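Local coordinates for protein 6-phosphogluconate dehydratase (Shewanella oneidensis, PDB 2GP4) that probably dehydrates 6-phosphogluconate to 2-keto-3-deoxy-6-phosphogluconate, as an iron-sulfur lyase of the Entner-Doudoroff pathway, seen here without its cluster, at residues A[182-195]-A[285-299]. Numbering follows the deposited sequence.
Sequences LIGALSFGHLPMLF and VCRLTELGTQYSPIG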
ATOM      1  N   LEU A 182      -4.129   0.944  11.683  1.00 19.58           N
ATOM      2  CA  LEU A 182      -5.188   1.765  11.101  1.00 19.36           C
ATOM      3  C   LEU A 182      -6.530   1.044  11.157  1.00 19.03           C
ATOM      4  O   LEU A 182      -7.505   1.600  11.653  1.00 19.17           O
ATOM      5  CB  LEU A 182      -4.866   2.152   9.650  1.00 19.31           C
ATOM      6  CG  LEU A 182      -5.151   3.594   9.178  1.00 19.68           C
ATOM      7  CD1 LEU A 182      -5.152   3.694   7.655  1.00 19.06           C
ATOM      8  CD2 LEU A 182      -6.432   4.188   9.744  1.00 18.77           C
ATOM      9  N   ILE A 183      -6.568  -0.188  10.650  1.00 18.84           N
ATOM     10  CA  ILE A 183      -7.776  -1.017  10.673  1.00 18.54           C
ATOM     11  C   ILE A 183      -8.338  -1.121  12.091  1.00 18.37           C
ATOM     12  O   ILE A 183      -9.523  -0.858  12.311  1.00 18.16           O
ATOM     13  CB  ILE A 183      -7.518  -2.436  10.102  1.00 18.49           C
ATOM     14  CG1 ILE A 183      -7.197  -2.358   8.606  1.00 19.08           C
ATOM     15  CG2 ILE A 183      -8.732  -3.341  10.329  1.00 18.35           C
ATOM     16  CD1 ILE A 183      -6.550  -3.606   8.026  1.00 17.89           C
ATOM     17  N   GLY A 184      -7.481  -1.493  13.044  1.00 18.00           N
ATOM     18  CA  GLY A 184      -7.884  -1.621  14.443  1.00 17.57           C
ATOM     19  C   GLY A 184      -8.376  -0.306  15.012  1.00 17.51           C
ATOM     20  O   GLY A 184      -9.366  -0.269  15.741  1.00 17.67           O
ATOM     21  N   ALA A 185      -7.680   0.778  14.672  1.00 17.25           N
ATOM     22  CA  ALA A 185      -8.035   2.113  15.136  1.00 17.03           C
ATOM     23  C   ALA A 185      -9.429   2.531  14.662  1.00 17.16           C
ATOM     24  O   ALA A 185     -10.189   3.127  15.426  1.00 17.16           O
ATOM     25  CB  ALA A 185      -7.006   3.120  14.684  1.00 16.74           C
ATOM     26  N   LEU A 186      -9.769   2.212  13.414  1.00 16.84           N
ATOM     27  CA  LEU A 186     -11.082   2.582  12.878  1.00 17.02           C
ATOM     28  C   LEU A 186     -12.265   1.892  13.576  1.00 17.19           C
ATOM     29  O   LEU A 186     -13.405   2.351  13.460  1.00 17.31           O
ATOM     30  CB  LEU A 186     -11.130   2.405  11.358  1.00 16.88           C
ATOM     31  CG  LEU A 186     -10.178   3.329  10.583  1.00 16.50           C
ATOM     32  CD1 LEU A 186      -9.916   2.782   9.182  1.00 15.50           C
ATOM     33  CD2 LEU A 186     -10.678   4.781  10.542  1.00 14.78           C
ATOM     34  N   SER A 187     -11.995   0.815  14.311  1.00 17.28           N
ATOM     35  CA  SER A 187     -12.997   0.233  15.207  1.00 17.64           C
ATOM     36  C   SER A 187     -13.362   1.203  16.329  1.00 17.84           C
ATOM     37  O   SER A 187     -14.455   1.138  16.888  1.00 17.81           O
ATOM     38  CB  SER A 187     -12.510  -1.090  15.797  1.00 17.38           C
ATOM     39  OG  SER A 187     -12.934  -2.181  15.005  1.00 17.58           O
ATOM     40  N   PHE A 188     -12.428   2.094  16.652  1.00 18.21           N
ATOM     41  CA  PHE A 188     -12.630   3.111  17.676  1.00 18.40           C
ATOM     42  C   PHE A 188     -12.593   4.479  17.015  1.00 18.85           C
ATOM     43  O   PHE A 188     -11.997   5.424  17.531  1.00 18.85           O
ATOM     44  CB  PHE A 188     -11.571   2.963  18.770  1.00 18.17           C
ATOM     45  CG  PHE A 188     -11.699   1.683  19.550  1.00 18.39           C
ATOM     46  CD1 PHE A 188     -11.259   0.474  19.011  1.00 17.74           C
ATOM     47  CD2 PHE A 188     -12.291   1.678  20.807  1.00 17.94           C
ATOM     48  CE1 PHE A 188     -11.395  -0.711  19.717  1.00 17.58           C
ATOM     49  CE2 PHE A 188     -12.429   0.493  21.524  1.00 17.71           C
ATOM     50  CZ  PHE A 188     -11.975  -0.702  20.978  1.00 17.87           C
ATOM     51  N   GLY A 189     -13.264   4.558  15.865  1.00 19.32           N
ATOM     52  CA  GLY A 189     -13.226   5.713  14.984  1.00 20.05           C
ATOM     53  C   GLY A 189     -13.706   7.029  15.555  1.00 20.60           C
ATOM     54  O   GLY A 189     -13.464   8.078  14.962  1.00 20.30           O
ATOM     55  N   HIS A 190     -14.386   6.966  16.699  1.00 21.52           N
ATOM     56  CA  HIS A 190     -14.910   8.157  17.397  1.00 22.37           C
ATOM     57  C   HIS A 190     -13.819   8.916  18.163  1.00 22.96           C
ATOM     58  O   HIS A 190     -13.983  10.086  18.500  1.00 23.31           O
ATOM     59  CB  HIS A 190     -16.057   7.765  18.339  1.00 22.02           C
ATOM     60  CG  HIS A 190     -15.667   6.757  19.377  1.00 22.66           C
ATOM     61  ND1 HIS A 190     -15.763   7.007  20.730  1.00 22.60           N
ATOM     62  CD2 HIS A 190     -15.154   5.508  19.259  1.00 22.05           C
ATOM     63  CE1 HIS A 190     -15.336   5.952  21.401  1.00 22.51           C
ATOM     64  NE2 HIS A 190     -14.957   5.031  20.532  1.00 22.75           N
ATOM     65  N   LEU A 191     -12.705   8.245  18.431  1.00 23.79           N
ATOM     66  CA  LEU A 191     -11.579   8.873  19.115  1.00 24.49           C
ATOM     67  C   LEU A 191     -10.682   9.605  18.115  1.00 25.26           C
ATOM     68  O   LEU A 191     -10.497   9.132  16.994  1.00 25.12           O
ATOM     69  CB  LEU A 191     -10.754   7.827  19.879  1.00 24.20           C
ATOM     70  CG  LEU A 191     -11.420   6.878  20.884  1.00 23.94           C
ATOM     71  CD1 LEU A 191     -10.373   5.972  21.514  1.00 23.12           C
ATOM     72  CD2 LEU A 191     -12.202   7.626  21.970  1.00 23.13           C
ATOM     73  N   PRO A 192     -10.144  10.778  18.508  1.00 26.06           N
ATOM     74  CA  PRO A 192      -9.068  11.387  17.732  1.00 26.77           C
ATOM     75  C   PRO A 192      -7.769  10.627  17.960  1.00 27.70           C
ATOM     76  O   PRO A 192      -7.509  10.162  19.080  1.00 27.62           O
ATOM     77  CB  PRO A 192      -8.954  12.791  18.327  1.00 26.77           C
ATOM     78  CG  PRO A 192      -9.455  12.651  19.722  1.00 26.15           C
ATOM     79  CD  PRO A 192     -10.525  11.605  19.669  1.00 25.98           C
HETATM   80  N   MSE A 193      -6.971  10.490  16.905  1.00 28.58           N
HETATM   81  CA  MSE A 193      -5.700   9.788  16.995  1.00 29.82           C
HETATM   82  C   MSE A 193      -4.681  10.366  16.036  1.00 29.63           C
HETATM   83  O   MSE A 193      -5.035  10.933  15.002  1.00 29.52           O
HETATM   84  CB  MSE A 193      -5.878   8.295  16.717  1.00 29.81           C
HETATM   85  CG  MSE A 193      -6.693   7.551  17.762  1.00 30.61           C
HETATM   86 SE   MSE A 193      -6.911   5.709  17.244  1.00 32.50          SE
HETATM   87  CE  MSE A 193      -8.362   5.189  18.420  1.00 30.82           C
ATOM     88  N   LEU A 194      -3.411  10.222  16.403  1.00 29.78           N
ATOM     89  CA  LEU A 194      -2.300  10.587  15.540  1.00 29.99           C
ATOM     90  C   LEU A 194      -1.303   9.449  15.488  1.00 30.16           C
ATOM     91  O   LEU A 194      -1.026   8.813  16.511  1.00 30.06           O
ATOM     92  CB  LEU A 194      -1.590  11.839  16.061  1.00 29.94           C
ATOM     93  CG  LEU A 194      -2.114  13.215  15.657  1.00 30.08           C
ATOM     94  CD1 LEU A 194      -3.383  13.593  16.414  1.00 29.67           C
ATOM     95  CD2 LEU A 194      -1.031  14.248  15.892  1.00 30.67           C
ATOM     96  N   PHE A 195      -0.775   9.196  14.293  1.00 30.33           N
ATOM     97  CA  PHE A 195       0.368   8.313  14.132  1.00 30.84           C
ATOM     98  C   PHE A 195       1.647   9.084  14.470  1.00 31.35           C
ATOM     99  O   PHE A 195       1.806  10.244  14.078  1.00 31.31           O
ATOM    100  CB  PHE A 195       0.429   7.757  12.709  1.00 30.75           C
ATOM    101  CG  PHE A 195      -0.505   6.597  12.464  1.00 30.63           C
ATOM    102  CD1 PHE A 195      -1.849   6.814  12.171  1.00 30.00           C
ATOM    103  CD2 PHE A 195      -0.035   5.284  12.519  1.00 29.97           C
ATOM    104  CE1 PHE A 195      -2.710   5.743  11.938  1.00 30.10           C
ATOM    105  CE2 PHE A 195      -0.891   4.207  12.285  1.00 29.66           C
ATOM    106  CZ  PHE A 195      -2.230   4.437  11.996  1.00 29.90           C
ATOM    107  N   VAL A 285      -3.274  15.800  19.952  1.00 43.37           N
ATOM    108  CA  VAL A 285      -4.387  14.857  20.180  1.00 44.02           C
ATOM    109  C   VAL A 285      -5.347  15.374  21.244  1.00 44.38           C
ATOM    110  O   VAL A 285      -6.560  15.221  21.109  1.00 44.59           O
ATOM    111  CB  VAL A 285      -3.928  13.442  20.621  1.00 44.10           C
ATOM    112  CG1 VAL A 285      -4.993  12.413  20.268  1.00 44.26           C
ATOM    113  CG2 VAL A 285      -2.637  13.060  19.971  1.00 44.43           C
ATOM    114  N   CYS A 286      -4.793  15.971  22.301  1.00 44.97           N
ATOM    115  CA  CYS A 286      -5.577  16.616  23.360  1.00 45.24           C
ATOM    116  C   CYS A 286      -6.470  17.733  22.807  1.00 45.29           C
ATOM    117  O   CYS A 286      -7.607  17.904  23.253  1.00 45.44           O
ATOM    118  CB  CYS A 286      -4.652  17.147  24.465  1.00 45.21           C
ATOM    119  SG  CYS A 286      -5.417  18.315  25.630  1.00 45.78           S
ATOM    120  N   ARG A 287      -5.951  18.475  21.832  1.00 45.42           N
ATOM    121  CA  ARG A 287      -6.694  19.544  21.160  1.00 45.67           C
ATOM    122  C   ARG A 287      -7.776  19.019  20.219  1.00 45.44           C
ATOM    123  O   ARG A 287      -8.663  19.765  19.813  1.00 45.31           O
ATOM    124  CB  ARG A 287      -5.735  20.426  20.356  1.00 45.70           C
ATOM    125  CG  ARG A 287      -5.132  21.590  21.114  1.00 46.07           C
ATOM    126  CD  ARG A 287      -4.233  22.413  20.195  1.00 46.50           C
ATOM    127  NE  ARG A 287      -4.931  22.866  18.988  1.00 48.26           N
ATOM    128  CZ  ARG A 287      -4.332  23.356  17.903  1.00 48.92           C
ATOM    129  NH1 ARG A 287      -3.008  23.465  17.853  1.00 49.35           N
ATOM    130  NH2 ARG A 287      -5.059  23.738  16.861  1.00 48.92           N
ATOM    131  N   LEU A 288      -7.688  17.739  19.866  1.00 45.47           N
ATOM    132  CA  LEU A 288      -8.591  17.131  18.890  1.00 45.42           C
ATOM    133  C   LEU A 288      -9.707  16.322  19.547  1.00 45.56           C
ATOM    134  O   LEU A 288     -10.540  15.715  18.866  1.00 45.64           O
ATOM    135  CB  LEU A 288      -7.794  16.270  17.907  1.00 45.36           C
ATOM    136  CG  LEU A 288      -7.355  16.882  16.570  1.00 45.34           C
ATOM    137  CD1 LEU A 288      -6.807  18.306  16.687  1.00 44.94           C
ATOM    138  CD2 LEU A 288      -6.352  15.963  15.891  1.00 45.30           C
ATOM    139  N   THR A 289      -9.714  16.346  20.877  1.00 45.69           N
ATOM    140  CA  THR A 289     -10.697  15.666  21.717  1.00 45.98           C
ATOM    141  C   THR A 289     -12.133  16.151  21.463  1.00 46.02           C
ATOM    142  O   THR A 289     -12.342  17.241  20.932  1.00 46.04           O
ATOM    143  CB  THR A 289     -10.284  15.825  23.210  1.00 46.02           C
ATOM    144  OG1 THR A 289      -9.163  14.973  23.476  1.00 46.12           O
ATOM    145  CG2 THR A 289     -11.413  15.475  24.174  1.00 46.54           C
ATOM    146  N   GLU A 290     -13.113  15.329  21.841  1.00 46.24           N
ATOM    147  CA  GLU A 290     -14.536  15.655  21.681  1.00 46.40           C
ATOM    148  C   GLU A 290     -14.987  16.877  22.499  1.00 46.29           C
ATOM    149  O   GLU A 290     -16.071  17.418  22.262  1.00 46.26           O
ATOM    150  CB  GLU A 290     -15.410  14.436  22.011  1.00 46.45           C
ATOM    151  CG  GLU A 290     -16.796  14.461  21.359  1.00 46.97           C
ATOM    152  CD  GLU A 290     -17.819  13.584  22.070  1.00 47.85           C
ATOM    153  OE1 GLU A 290     -17.450  12.496  22.567  1.00 48.61           O
ATOM    154  OE2 GLU A 290     -19.003  13.983  22.121  1.00 47.80           O
ATOM    155  N   LEU A 291     -14.141  17.310  23.436  1.00 46.20           N
ATOM    156  CA  LEU A 291     -14.417  18.449  24.321  1.00 46.01           C
ATOM    157  C   LEU A 291     -14.882  19.697  23.564  1.00 45.72           C
ATOM    158  O   LEU A 291     -15.667  20.495  24.088  1.00 45.91           O
ATOM    159  CB  LEU A 291     -13.188  18.770  25.199  1.00 46.25           C
ATOM    160  CG  LEU A 291     -12.214  19.927  24.886  1.00 46.63           C
ATOM    161  CD1 LEU A 291     -11.406  20.313  26.125  1.00 46.85           C
ATOM    162  CD2 LEU A 291     -11.287  19.628  23.709  1.00 47.12           C
ATOM    163  N   GLY A 292     -14.390  19.860  22.336  1.00 45.18           N
ATOM    164  CA  GLY A 292     -14.789  20.969  21.480  1.00 44.44           C
ATOM    165  C   GLY A 292     -13.624  21.723  20.872  1.00 43.94           C
ATOM    166  O   GLY A 292     -12.463  21.427  21.156  1.00 44.04           O
ATOM    167  N   THR A 293     -13.965  22.724  20.057  1.00 43.38           N
ATOM    168  CA  THR A 293     -13.041  23.537  19.240  1.00 42.57           C
ATOM    169  C   THR A 293     -12.603  22.828  17.960  1.00 41.81           C
ATOM    170  O   THR A 293     -12.863  23.332  16.865  1.00 42.10           O
ATOM    171  CB  THR A 293     -11.816  24.159  20.012  1.00 42.75           C
ATOM    172  OG1 THR A 293     -10.936  23.126  20.486  1.00 43.16           O
ATOM    173  CG2 THR A 293     -12.280  25.039  21.172  1.00 42.50           C
ATOM    174  N   GLN A 294     -11.964  21.668  18.088  1.00 40.63           N
ATOM    175  CA  GLN A 294     -11.385  20.992  16.926  1.00 39.42           C
ATOM    176  C   GLN A 294     -11.524  19.458  16.976  1.00 38.35           C
ATOM    177  O   GLN A 294     -10.561  18.732  16.720  1.00 38.29           O
ATOM    178  CB  GLN A 294      -9.920  21.409  16.780  1.00 39.43           C
ATOM    179  CG  GLN A 294      -9.392  21.427  15.345  1.00 40.05           C
ATOM    180  CD  GLN A 294      -7.967  21.964  15.242  1.00 39.83           C
ATOM    181  OE1 GLN A 294      -7.497  22.708  16.107  1.00 41.02           O
ATOM    182  NE2 GLN A 294      -7.278  21.587  14.179  1.00 39.94           N
ATOM    183  N   TYR A 295     -12.724  18.973  17.296  1.00 36.86           N
ATOM    184  CA  TYR A 295     -12.998  17.529  17.324  1.00 35.37           C
ATOM    185  C   TYR A 295     -12.762  16.868  15.964  1.00 34.25           C
ATOM    186  O   TYR A 295     -13.485  17.126  14.997  1.00 33.98           O
ATOM    187  CB  TYR A 295     -14.421  17.244  17.829  1.00 35.41           C
ATOM    188  CG  TYR A 295     -14.814  15.774  17.858  1.00 35.32           C
ATOM    189  CD1 TYR A 295     -13.961  14.803  18.400  1.00 35.10           C
ATOM    190  CD2 TYR A 295     -16.053  15.357  17.360  1.00 35.05           C
ATOM    191  CE1 TYR A 295     -14.328  13.462  18.437  1.00 34.84           C
ATOM    192  CE2 TYR A 295     -16.432  14.017  17.394  1.00 35.02           C
ATOM    193  CZ  TYR A 295     -15.564  13.073  17.933  1.00 35.37           C
ATOM    194  OH  TYR A 295     -15.932  11.746  17.968  1.00 34.70           O
ATOM    195  N   SER A 296     -11.746  16.010  15.921  1.00 32.77           N
ATOM    196  CA  SER A 296     -11.321  15.346  14.693  1.00 31.39           C
ATOM    197  C   SER A 296     -11.144  13.834  14.898  1.00 30.11           C
ATOM    198  O   SER A 296     -10.016  13.350  15.027  1.00 29.75           O
ATOM    199  CB  SER A 296     -10.022  15.972  14.177  1.00 31.54           C
ATOM    200  OG  SER A 296     -10.183  17.362  13.933  1.00 31.74           O
ATOM    201  N   PRO A 297     -12.263  13.083  14.919  1.00 28.86           N
ATOM    202  CA  PRO A 297     -12.191  11.634  15.103  1.00 28.14           C
ATOM    203  C   PRO A 297     -11.556  10.935  13.893  1.00 27.23           C
ATOM    204  O   PRO A 297     -11.809  11.323  12.751  1.00 27.05           O
ATOM    205  CB  PRO A 297     -13.661  11.228  15.273  1.00 28.03           C
ATOM    206  CG  PRO A 297     -14.432  12.286  14.608  1.00 28.38           C
ATOM    207  CD  PRO A 297     -13.651  13.551  14.762  1.00 28.74           C
ATOM    208  N   ILE A 298     -10.729   9.926  14.151  1.00 26.40           N
ATOM    209  CA  ILE A 298     -10.008   9.230  13.073  1.00 25.67           C
ATOM    210  C   ILE A 298     -10.930   8.648  11.993  1.00 25.13           C
ATOM    211  O   ILE A 298     -10.576   8.646  10.813  1.00 25.07           O
ATOM    212  CB  ILE A 298      -9.015   8.151  13.608  1.00 25.42           C
ATOM    213  CG1 ILE A 298      -8.074   7.690  12.483  1.00 25.23           C
ATOM    214  CG2 ILE A 298      -9.762   6.984  14.242  1.00 25.14           C
ATOM    215  CD1 ILE A 298      -6.724   7.179  12.952  1.00 25.03           C
ATOM    216  N   GLY A 299     -12.110   8.183  12.403  1.00 24.39           N
ATOM    217  CA  GLY A 299     -13.094   7.627  11.480  1.00 23.98           C
ATOM    218  C   GLY A 299     -13.709   8.653  10.545  1.00 23.74           C
ATOM    219  O   GLY A 299     -14.405   8.291   9.593  1.00 23.50           O
TER
HETATM  220  O   HOH W   1      -7.493  11.230  14.222  1.00 19.16           O
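Ile-298 pushes its side chain in among Ala-185, Leu-186, Met-193 and Phe-195, with CG1 anti to the backbone N (chi1 -167°) carrying CD1 to 4.0 Å from Met-193 CB. Its backbone is tied down as well: Ile-298 N bonds almost straight to Leu-191 O (3.0 Å, 175°), and the next amide, Gly-299 N, meets Gly-189 O on a lone pair at 2.9 Å. Loop carbonyls thus receive the first amides of helix 298-301, with Pro-297 at its N-cap position. Just before this helix start, Tyr-295 OH donates to His-190 O in the carbonyl plane (2.6 Å), its ring sandwiched between Pro-297 CD on one face and Glu-290 CG on the other. A phenylalanine in its place would probably leave His-190 O without its hydroxyl mate. Pro-192 lays CB against Leu-288 CB (3.7 Å), while Leu-194 CD1 reaches both Val-285 CG2 and Leu-288 CD2, crossing the Leu-288 side chain at about a right angle. The contact illustrates how the returning loop of a beta-alpha-beta crossover (strand 167-171, helix 179-186, parallel strand 193-195) can seat a distant helix start; Leu-169 touches Val-285 at the end of helix 272-287, and helix 23-51 borders His-190 and Tyr-295.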